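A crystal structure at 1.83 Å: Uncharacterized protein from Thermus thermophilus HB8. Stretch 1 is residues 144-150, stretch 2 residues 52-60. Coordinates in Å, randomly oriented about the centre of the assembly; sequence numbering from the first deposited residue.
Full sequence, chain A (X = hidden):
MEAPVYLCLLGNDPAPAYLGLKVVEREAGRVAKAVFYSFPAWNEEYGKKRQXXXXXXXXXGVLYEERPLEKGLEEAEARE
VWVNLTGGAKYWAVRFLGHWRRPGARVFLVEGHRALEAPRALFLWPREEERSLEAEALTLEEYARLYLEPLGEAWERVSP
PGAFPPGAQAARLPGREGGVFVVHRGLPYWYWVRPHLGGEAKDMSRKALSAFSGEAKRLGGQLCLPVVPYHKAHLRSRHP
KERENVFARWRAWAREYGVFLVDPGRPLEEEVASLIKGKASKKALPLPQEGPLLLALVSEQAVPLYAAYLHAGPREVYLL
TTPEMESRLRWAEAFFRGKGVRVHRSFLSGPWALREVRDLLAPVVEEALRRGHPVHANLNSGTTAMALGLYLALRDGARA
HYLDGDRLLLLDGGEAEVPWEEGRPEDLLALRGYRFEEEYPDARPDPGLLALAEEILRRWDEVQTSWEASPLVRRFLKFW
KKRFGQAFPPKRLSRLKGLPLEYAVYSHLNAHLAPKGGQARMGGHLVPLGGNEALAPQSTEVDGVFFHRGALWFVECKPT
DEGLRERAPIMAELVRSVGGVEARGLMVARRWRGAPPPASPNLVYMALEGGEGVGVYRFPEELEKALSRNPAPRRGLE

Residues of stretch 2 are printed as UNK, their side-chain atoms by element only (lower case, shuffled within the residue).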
# COMPACT_ATOMS: atom_id res chain seq x y z
N ALA A 144 -1.41 -17.58 -15.67
CA ALA A 144 -0.72 -18.74 -15.13
C ALA A 144 0.73 -18.75 -15.54
O ALA A 144 1.62 -19.06 -14.71
CB ALA A 144 -1.42 -20.04 -15.54
N ARG A 145 1.03 -18.42 -16.78
CA ARG A 145 2.42 -18.48 -17.18
C ARG A 145 3.24 -17.28 -16.63
O ARG A 145 4.43 -17.40 -16.41
CB ARG A 145 2.59 -18.70 -18.70
CG ARG A 145 2.14 -17.54 -19.57
CD ARG A 145 2.46 -17.77 -21.06
NE ARG A 145 3.87 -18.03 -21.24
CZ ARG A 145 4.41 -18.65 -22.27
NH1 ARG A 145 3.66 -19.04 -23.31
NH2 ARG A 145 5.73 -18.83 -22.27
N LEU A 146 2.59 -16.14 -16.39
CA LEU A 146 3.25 -14.94 -15.85
C LEU A 146 3.37 -14.92 -14.33
O LEU A 146 4.32 -14.36 -13.81
CB LEU A 146 2.51 -13.67 -16.28
CG LEU A 146 2.55 -13.32 -17.79
CD1 LEU A 146 1.77 -12.07 -18.09
CD2 LEU A 146 4.00 -13.17 -18.21
N TYR A 147 2.40 -15.52 -13.63
CA TYR A 147 2.34 -15.47 -12.16
C TYR A 147 2.54 -16.84 -11.51
O TYR A 147 3.32 -16.97 -10.56
CB TYR A 147 0.98 -14.98 -11.69
CG TYR A 147 0.62 -13.52 -11.98
CD1 TYR A 147 1.51 -12.64 -12.60
CD2 TYR A 147 -0.63 -13.03 -11.60
CE1 TYR A 147 1.16 -11.32 -12.82
CE2 TYR A 147 -0.99 -11.70 -11.83
CZ TYR A 147 -0.09 -10.85 -12.43
OH TYR A 147 -0.45 -9.52 -12.64
N LEU A 148 1.79 -17.83 -11.97
CA LEU A 148 1.76 -19.09 -11.23
C LEU A 148 2.97 -19.97 -11.53
O LEU A 148 3.66 -20.44 -10.61
CB LEU A 148 0.47 -19.83 -11.50
CG LEU A 148 -0.79 -19.05 -11.18
CD1 LEU A 148 -1.99 -19.92 -11.41
CD2 LEU A 148 -0.78 -18.49 -9.76
N GLU A 149 3.27 -20.15 -12.80
CA GLU A 149 4.42 -20.95 -13.18
C GLU A 149 5.72 -20.46 -12.53
O GLU A 149 6.44 -21.25 -11.92
CB GLU A 149 4.54 -21.02 -14.72
CG GLU A 149 5.68 -21.89 -15.22
CD GLU A 149 7.07 -21.26 -15.04
OE1 GLU A 149 7.21 -20.02 -15.25
OE2 GLU A 149 8.03 -22.00 -14.71
N PRO A 150 6.04 -19.15 -12.64
CA PRO A 150 7.31 -18.76 -11.99
C PRO A 150 7.33 -18.89 -10.47
O PRO A 150 8.40 -18.92 -9.90
CB PRO A 150 7.46 -17.28 -12.38
CG PRO A 150 6.11 -16.84 -12.76
CD PRO A 150 5.48 -18.04 -13.41
N UNK A 52 9.59 -14.75 -16.39
CA UNK A 52 8.51 -15.44 -17.08
C UNK A 52 7.92 -14.59 -18.22
O UNK A 52 7.59 -15.10 -19.29
c UNK A 52 7.44 -15.84 -16.09
N UNK A 53 7.83 -13.29 -18.01
CA UNK A 53 7.38 -12.39 -19.02
C UNK A 53 8.36 -12.38 -20.21
O UNK A 53 7.95 -12.46 -21.37
c UNK A 53 7.22 -10.99 -18.42
c UNK A 53 5.56 -9.04 -21.21
c UNK A 53 6.25 -7.85 -21.17
c UNK A 53 7.27 -7.69 -20.25
c UNK A 53 5.86 -10.04 -20.31
c UNK A 53 6.90 -9.91 -19.41
c UNK A 53 7.61 -8.72 -19.40
N UNK A 54 9.64 -12.31 -19.91
CA UNK A 54 10.66 -12.32 -20.96
C UNK A 54 10.68 -13.65 -21.75
O UNK A 54 10.85 -13.63 -22.96
c UNK A 54 12.05 -12.01 -20.40
c UNK A 54 11.35 -9.58 -20.33
c UNK A 54 12.21 -10.59 -19.92
c UNK A 54 13.40 -8.95 -18.62
c UNK A 54 11.51 -8.27 -19.89
c UNK A 54 13.26 -10.26 -19.05
c UNK A 54 12.54 -7.96 -19.05
N UNK A 55 10.41 -14.75 -21.07
CA UNK A 55 10.20 -16.04 -21.73
C UNK A 55 9.02 -16.02 -22.69
O UNK A 55 9.11 -16.53 -23.80
c UNK A 55 10.05 -17.15 -20.67
n UNK A 55 8.36 -23.00 -20.33
c UNK A 55 9.49 -19.51 -20.07
n UNK A 55 9.03 -20.81 -20.55
n UNK A 55 8.90 -21.79 -18.45
c UNK A 55 8.77 -21.87 -19.78
c UNK A 55 9.78 -18.53 -21.20
N UNK A 56 7.91 -15.43 -22.27
CA UNK A 56 6.78 -15.26 -23.14
C UNK A 56 7.13 -14.38 -24.34
O UNK A 56 6.80 -14.74 -25.49
c UNK A 56 5.61 -14.66 -22.36
c UNK A 56 4.36 -14.28 -23.11
c UNK A 56 3.32 -13.73 -22.14
c UNK A 56 3.78 -15.46 -23.87
N UNK A 57 7.80 -13.26 -24.12
CA UNK A 57 8.21 -12.45 -25.26
C UNK A 57 9.03 -13.27 -26.24
O UNK A 57 8.81 -13.21 -27.44
c UNK A 57 6.99 -9.77 -24.69
c UNK A 57 9.02 -11.23 -24.84
c UNK A 57 9.13 -9.10 -23.61
c UNK A 57 8.23 -10.26 -23.97
N UNK A 58 9.99 -14.03 -25.74
CA UNK A 58 10.81 -14.85 -26.62
C UNK A 58 9.93 -15.85 -27.42
O UNK A 58 10.10 -15.97 -28.63
c UNK A 58 11.90 -15.54 -25.82
o UNK A 58 12.55 -16.50 -26.62
N UNK A 59 8.97 -16.50 -26.77
CA UNK A 59 8.05 -17.38 -27.49
C UNK A 59 7.19 -16.67 -28.51
O UNK A 59 6.75 -17.27 -29.51
o UNK A 59 7.16 -20.53 -23.96
c UNK A 59 7.11 -18.10 -26.52
o UNK A 59 5.53 -20.21 -25.39
c UNK A 59 6.73 -20.08 -25.03
c UNK A 59 7.72 -19.32 -25.89
N UNK A 60 6.90 -15.40 -28.24
CA UNK A 60 6.14 -14.60 -29.14
C UNK A 60 6.98 -14.10 -30.34
O UNK A 60 6.45 -13.43 -31.22
c UNK A 60 5.52 -13.41 -28.41
n UNK A 60 2.29 -11.84 -28.54
c UNK A 60 3.35 -11.49 -27.56
c UNK A 60 3.81 -12.64 -26.69
c UNK A 60 4.35 -13.81 -27.51
O HOH W 1 6.26 -17.52 -19.72

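Position 52 carries a single side-chain carbon, CB, aimed toward the other helix. This CB lies 3.4 Å from O of Arg145 and 3.7 Å from CG of Pro150. One carbon and nothing beyond it is alanine. Ala52 sits where the backbones come closest, its CA 5.4 Å from CA of Leu146, and its CB fills the small space left there.

Position 53 has one carbon followed by a ring of six carbons, with no oxygen on the ring. It leaves its helix sideways, and its CB lies 3.9 Å from CD2 of Leu146. CD2 of Leu146 comes closer still to the backbone, 3.6 Å from CA of position 53. The residue is phenylalanine, Phe53.

Position 54 repeats the pattern, one carbon and a six-carbon ring, but points away and touches nothing on stretch 1. It is also phenylalanine, and Phe54 is buried on another side of the helix.

Position 55 shows three carbons, a nitrogen, then a carbon bearing two more nitrogens. One of those two end nitrogens lies 3.8 Å from OE2 of Glu149. Such a group is the guanidinium of arginine. The chain of Arg55 is fully extended, t at chi1 through chi3, and its NH2 makes the contact with Glu149, a long salt bridge at the guanidinium edge. Like charges also lie near one another, NE of Arg55 being 4.2 Å from NH2 of Arg145.

Position 56 has four carbons forked at the second, counting out from the backbone. One terminal carbon of this chain lies 3.6 Å from NH1 of Arg145, and the other packs 4.0 Å from CD2 of Leu146. A fork there, rather than at CB, means leucine. CD1 of Leu56 is the carbon over one face of the Arg145 guanidinium, and CD2 the one against Leu146.

Position 57 has the same four carbons and the same fork, but points away and makes no contact here; it too is leucine, Leu57.

Position 58 holds one carbon and one oxygen, exposed and out of reach of stretch 1. This is the side chain of serine, Ser58.

Position 59 has three carbons, the third carrying two oxygens, which lie 3.0 and 2.8 Å from NH1 and NH2 of Arg145 respectively. That is glutamate. Glu59 meets Arg145 end to end, NH1 donating to OE1 and NH2 to OE2, a two-pronged salt bridge.

Position 60 is a row of four carbons ending in nitrogen, with no contact to stretch 1, hence lysine. NZ of Lys60 is hydrogen-bonded elsewhere in the structure.

The helices run nearly antiparallel, at 161°, with axes 9.0 Å apart at closest approach. The positions whose CA-to-CB bonds point toward the partner, 52, 55, 56 and 59, recur at helical spacing, with 53 touching from the side. Along this stripe, alanine permits close backbone approach, leucine supplies apolar packing and glutamate receives a long cation. Arg145 links all three levels: its O meets Ala52, one face of its guanidinium lies against Leu56 and the edge is held by Glu59. Even NE of Arg145 is satisfied, donating to water 1 at 2.9 Å, while water 1 donates to O of Ala52 at 2.8 Å. The rule is economical: small where backbones crowd, apolar beside the guanidinium face, and charged at its edge.

Stretch 2 (52-60) AFFRLLSEK
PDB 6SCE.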